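PDB 6XHH: JSC1_58120g3 from [Leptolyngbya] sp. JSC-1, which probably senses far-red light as a cyanobacteriochrome, its GAF domain holding a linear tetrapyrrole (verdin) chromophore. Local coordinates for residues Q85-D90 and L94-W99. Numbering follows the deposited sequence.
Sequences QPFVVD and LGETIW. With M1V (mesobiliverdin IX(alpha)), chain C.
Gly95 O meets Val89 CG1 at 3.7 Å and also accepts a bond from a water that takes the Asp90 N-H and donates to Thr97 OG1. Gly95 has a positive phi at which a beta carbon would collide with the carbonyl O of Leu94, reason enough for a glycine. Glu96 sets its CA 3.2 Å from Val88 O, a CA-H...O contact, while its CD comes obliquely to Phe87 CE1 at 3.9 Å, carboxylate and ring planes 67° apart, with OE1 salt-bridged to Arg80. One face of that ring carries CAC of the bilin, 3.6 Å above the ring plane and over its centre, so this contact reaches the chromophore pocket. Thr97 N gives the one direct backbone bond to Val88 O, 2.8 Å long; a second water ties Val88 N to Thr97 O and Glu96 OE1. Trp99, its CG anti to the backbone N (chi1 178°), turns one indole face to Pro86, whose CD sits 3.3 Å from the five-ring centroid, 13° off the normal, a CH-pi contact. Losing the indole to an alanine is likely to leave Pro86 without its aromatic partner and open a gap beside Val160. Strand 87-89 edges the GAF sheet beside strand 128-136, and helix 157-178 packs on Pro86, Val88 and Trp99.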
loop_
_atom_site.group_PDB
_atom_site.type_symbol
_atom_site.label_atom_id
_atom_site.label_comp_id
_atom_site.label_asym_id
_atom_site.label_seq_id
_atom_site.Cartn_x
_atom_site.Cartn_y
_atom_site.Cartn_z
ATOM N N GLN A 85 -6.152 8.095 -5.552
ATOM C CA GLN A 85 -5.072 7.932 -6.515
ATOM C C GLN A 85 -3.953 7.090 -5.897
ATOM O O GLN A 85 -3.634 7.255 -4.711
ATOM C CB GLN A 85 -4.534 9.293 -6.947
ATOM C CG GLN A 85 -5.550 10.103 -7.745
ATOM C CD GLN A 85 -4.885 11.088 -8.694
ATOM O OE1 GLN A 85 -3.926 10.747 -9.398
ATOM N NE2 GLN A 85 -5.387 12.319 -8.715
ATOM N N PRO A 86 -3.364 6.161 -6.645
ATOM C CA PRO A 86 -2.230 5.395 -6.121
ATOM C C PRO A 86 -0.939 6.196 -6.211
ATOM O O PRO A 86 -0.845 7.213 -6.906
ATOM C CB PRO A 86 -2.170 4.177 -7.046
ATOM C CG PRO A 86 -2.630 4.709 -8.350
ATOM C CD PRO A 86 -3.698 5.757 -8.021
ATOM N N PHE A 87 0.072 5.694 -5.506
ATOM C CA PHE A 87 1.438 6.197 -5.555
ATOM C C PHE A 87 2.346 5.042 -5.959
ATOM O O PHE A 87 2.457 4.055 -5.226
ATOM C CB PHE A 87 1.838 6.772 -4.198
ATOM C CG PHE A 87 3.136 7.526 -4.207
ATOM C CD1 PHE A 87 3.276 8.672 -4.962
ATOM C CD2 PHE A 87 4.206 7.091 -3.447
ATOM C CE1 PHE A 87 4.460 9.372 -4.973
ATOM C CE2 PHE A 87 5.393 7.792 -3.458
ATOM C CZ PHE A 87 5.524 8.933 -4.209
ATOM N N VAL A 88 2.992 5.164 -7.114
ATOM C CA VAL A 88 3.648 4.046 -7.792
ATOM C C VAL A 88 5.093 4.431 -8.075
ATOM O O VAL A 88 5.341 5.333 -8.875
ATOM C CB VAL A 88 2.933 3.677 -9.097
ATOM C CG1 VAL A 88 3.583 2.456 -9.727
ATOM C CG2 VAL A 88 1.426 3.463 -8.852
ATOM N N VAL A 89 6.040 3.759 -7.426
ATOM C CA VAL A 89 7.464 4.118 -7.513
ATOM C C VAL A 89 8.296 2.858 -7.745
ATOM O O VAL A 89 8.546 2.086 -6.808
ATOM C CB VAL A 89 7.930 4.859 -6.259
ATOM C CG1 VAL A 89 9.420 5.213 -6.376
ATOM C CG2 VAL A 89 7.071 6.108 -6.042
ATOM N N ASP A 90 8.749 2.650 -8.988
ATOM C CA ASP A 90 9.617 1.509 -9.276
ATOM C C ASP A 90 10.899 1.569 -8.453
ATOM O O ASP A 90 11.369 0.552 -7.937
ATOM C CB ASP A 90 9.994 1.472 -10.755
ATOM C CG ASP A 90 8.845 1.103 -11.655
ATOM O OD1 ASP A 90 7.708 1.001 -11.157
ATOM O OD2 ASP A 90 9.100 0.879 -12.857
ATOM N N LEU A 94 14.548 7.260 -8.493
ATOM C CA LEU A 94 14.210 7.765 -9.815
ATOM C C LEU A 94 12.835 8.406 -9.891
ATOM O O LEU A 94 12.666 9.367 -10.640
ATOM C CB LEU A 94 14.306 6.644 -10.860
ATOM C CG LEU A 94 15.704 6.036 -11.021
ATOM C CD1 LEU A 94 15.697 4.915 -12.036
ATOM C CD2 LEU A 94 16.700 7.106 -11.438
ATOM N N GLY A 95 11.849 7.925 -9.156
ATOM C CA GLY A 95 10.638 8.694 -8.953
ATOM C C GLY A 95 9.383 7.949 -9.371
ATOM O O GLY A 95 9.411 6.786 -9.758
ATOM N N GLU A 96 8.269 8.664 -9.277
ATOM C CA GLU A 96 6.950 8.058 -9.406
ATOM C C GLU A 96 6.494 7.969 -10.859
ATOM O O GLU A 96 6.826 8.812 -11.698
ATOM C CB GLU A 96 5.914 8.834 -8.594
ATOM C CG GLU A 96 5.634 10.236 -9.118
ATOM C CD GLU A 96 4.304 10.804 -8.613
ATOM O OE1 GLU A 96 3.261 10.146 -8.759
ATOM O OE2 GLU A 96 4.308 11.913 -8.052
ATOM N N THR A 97 5.734 6.912 -11.144
ATOM C CA THR A 97 5.021 6.760 -12.402
ATOM C C THR A 97 3.752 7.603 -12.371
ATOM O O THR A 97 2.944 7.477 -11.446
ATOM C CB THR A 97 4.658 5.287 -12.615
ATOM O OG1 THR A 97 5.850 4.492 -12.611
ATOM C CG2 THR A 97 3.923 5.107 -13.935
ATOM N N ILE A 98 3.566 8.458 -13.379
ATOM C CA ILE A 98 2.412 9.354 -13.352
ATOM C C ILE A 98 1.139 8.571 -13.645
ATOM O O ILE A 98 1.063 7.811 -14.623
ATOM C CB ILE A 98 2.598 10.524 -14.329
ATOM C CG1 ILE A 98 3.892 11.285 -13.994
ATOM C CG2 ILE A 98 1.415 11.460 -14.213
ATOM C CD1 ILE A 98 3.944 11.828 -12.582
ATOM N N TRP A 99 0.139 8.748 -12.782
ATOM C CA TRP A 99 -1.150 8.066 -12.857
ATOM C C TRP A 99 -2.227 9.105 -13.131
ATOM O O TRP A 99 -2.463 9.992 -12.299
ATOM C CB TRP A 99 -1.422 7.338 -11.545
ATOM C CG TRP A 99 -2.730 6.611 -11.433
ATOM C CD1 TRP A 99 -3.940 7.129 -11.069
ATOM C CD2 TRP A 99 -2.926 5.220 -11.644
ATOM N NE1 TRP A 99 -4.890 6.131 -11.058
ATOM C CE2 TRP A 99 -4.292 4.949 -11.410
ATOM C CE3 TRP A 99 -2.086 4.177 -12.038
ATOM C CZ2 TRP A 99 -4.825 3.668 -11.527
ATOM C CZ3 TRP A 99 -2.619 2.908 -12.153
ATOM C CH2 TRP A 99 -3.977 2.666 -11.908
HETATM O OA M1V C . 8.410 11.365 6.366
HETATM C C1A M1V C . 8.564 12.370 5.688
HETATM N NA M1V C . 7.926 12.603 4.535
HETATM C C2A M1V C . 9.415 13.449 6.000
HETATM C CMA M1V C . 10.302 13.555 7.220
HETATM C C3A M1V C . 9.301 14.393 4.984
HETATM C CAA M1V C . 10.011 15.689 4.872
HETATM C CBA M1V C . 9.051 16.880 4.871
HETATM C C4A M1V C . 8.327 13.838 4.017
HETATM C CHA M1V C . 7.920 14.474 2.876
HETATM C C1B M1V C . 6.967 14.062 1.841
HETATM C C2B M1V C . 6.737 14.858 0.689
HETATM C CMB M1V C . 7.421 16.165 0.367
HETATM C C3B M1V C . 5.807 14.217 -0.072
HETATM C CAB M1V C . 5.252 14.688 -1.405
HETATM C CBB M1V C . 5.826 13.833 -2.547
HETATM C CGB M1V C . 7.304 14.106 -2.726
HETATM O O2B M1V C . 7.685 15.222 -3.154
HETATM O O1B M1V C . 8.165 13.239 -2.457
HETATM N NB M1V C . 6.182 12.975 1.771
HETATM C C4B M1V C . 5.459 13.026 0.632
HETATM C CHB M1V C . 4.505 12.128 0.130
HETATM C C1C M1V C . 4.145 10.828 0.515
HETATM C C2C M1V C . 3.390 9.983 -0.310
HETATM C CAC M1V C . 2.810 10.378 -1.651
HETATM C CBC M1V C . 1.511 11.141 -1.270
HETATM C CGC M1V C . 0.936 12.041 -2.354
HETATM O O2C M1V C . 1.477 12.113 -3.481
HETATM O O1C M1V C . -0.087 12.737 -2.134
HETATM C C3C M1V C . 3.220 8.784 0.379
HETATM C CMC M1V C . 2.465 7.593 -0.144
HETATM N NC M1V C . 4.454 10.150 1.674
HETATM C C4C M1V C . 3.901 8.896 1.609
HETATM C CHC M1V C . 4.056 8.006 2.711
HETATM C C1D M1V C . 3.767 6.669 2.829
HETATM C C2D M1V C . 3.192 6.043 3.970
HETATM C CMD M1V C . 2.748 6.749 5.229
HETATM N ND M1V C . 4.047 5.682 1.894
HETATM C C4D M1V C . 3.642 4.496 2.396
HETATM O OD M1V C . 3.764 3.432 1.788
HETATM C C3D M1V C . 3.098 4.713 3.703
HETATM C CAD M1V C . 2.507 3.668 4.615
HETATM C CBD M1V C . 3.624 2.860 5.239
HETATM O O HOH W 1 2.310 7.407 -8.794
HETATM O O HOH W 2 8.091 4.563 -11.095
HETATM O O HOH W 3 5.717 1.763 -12.992
#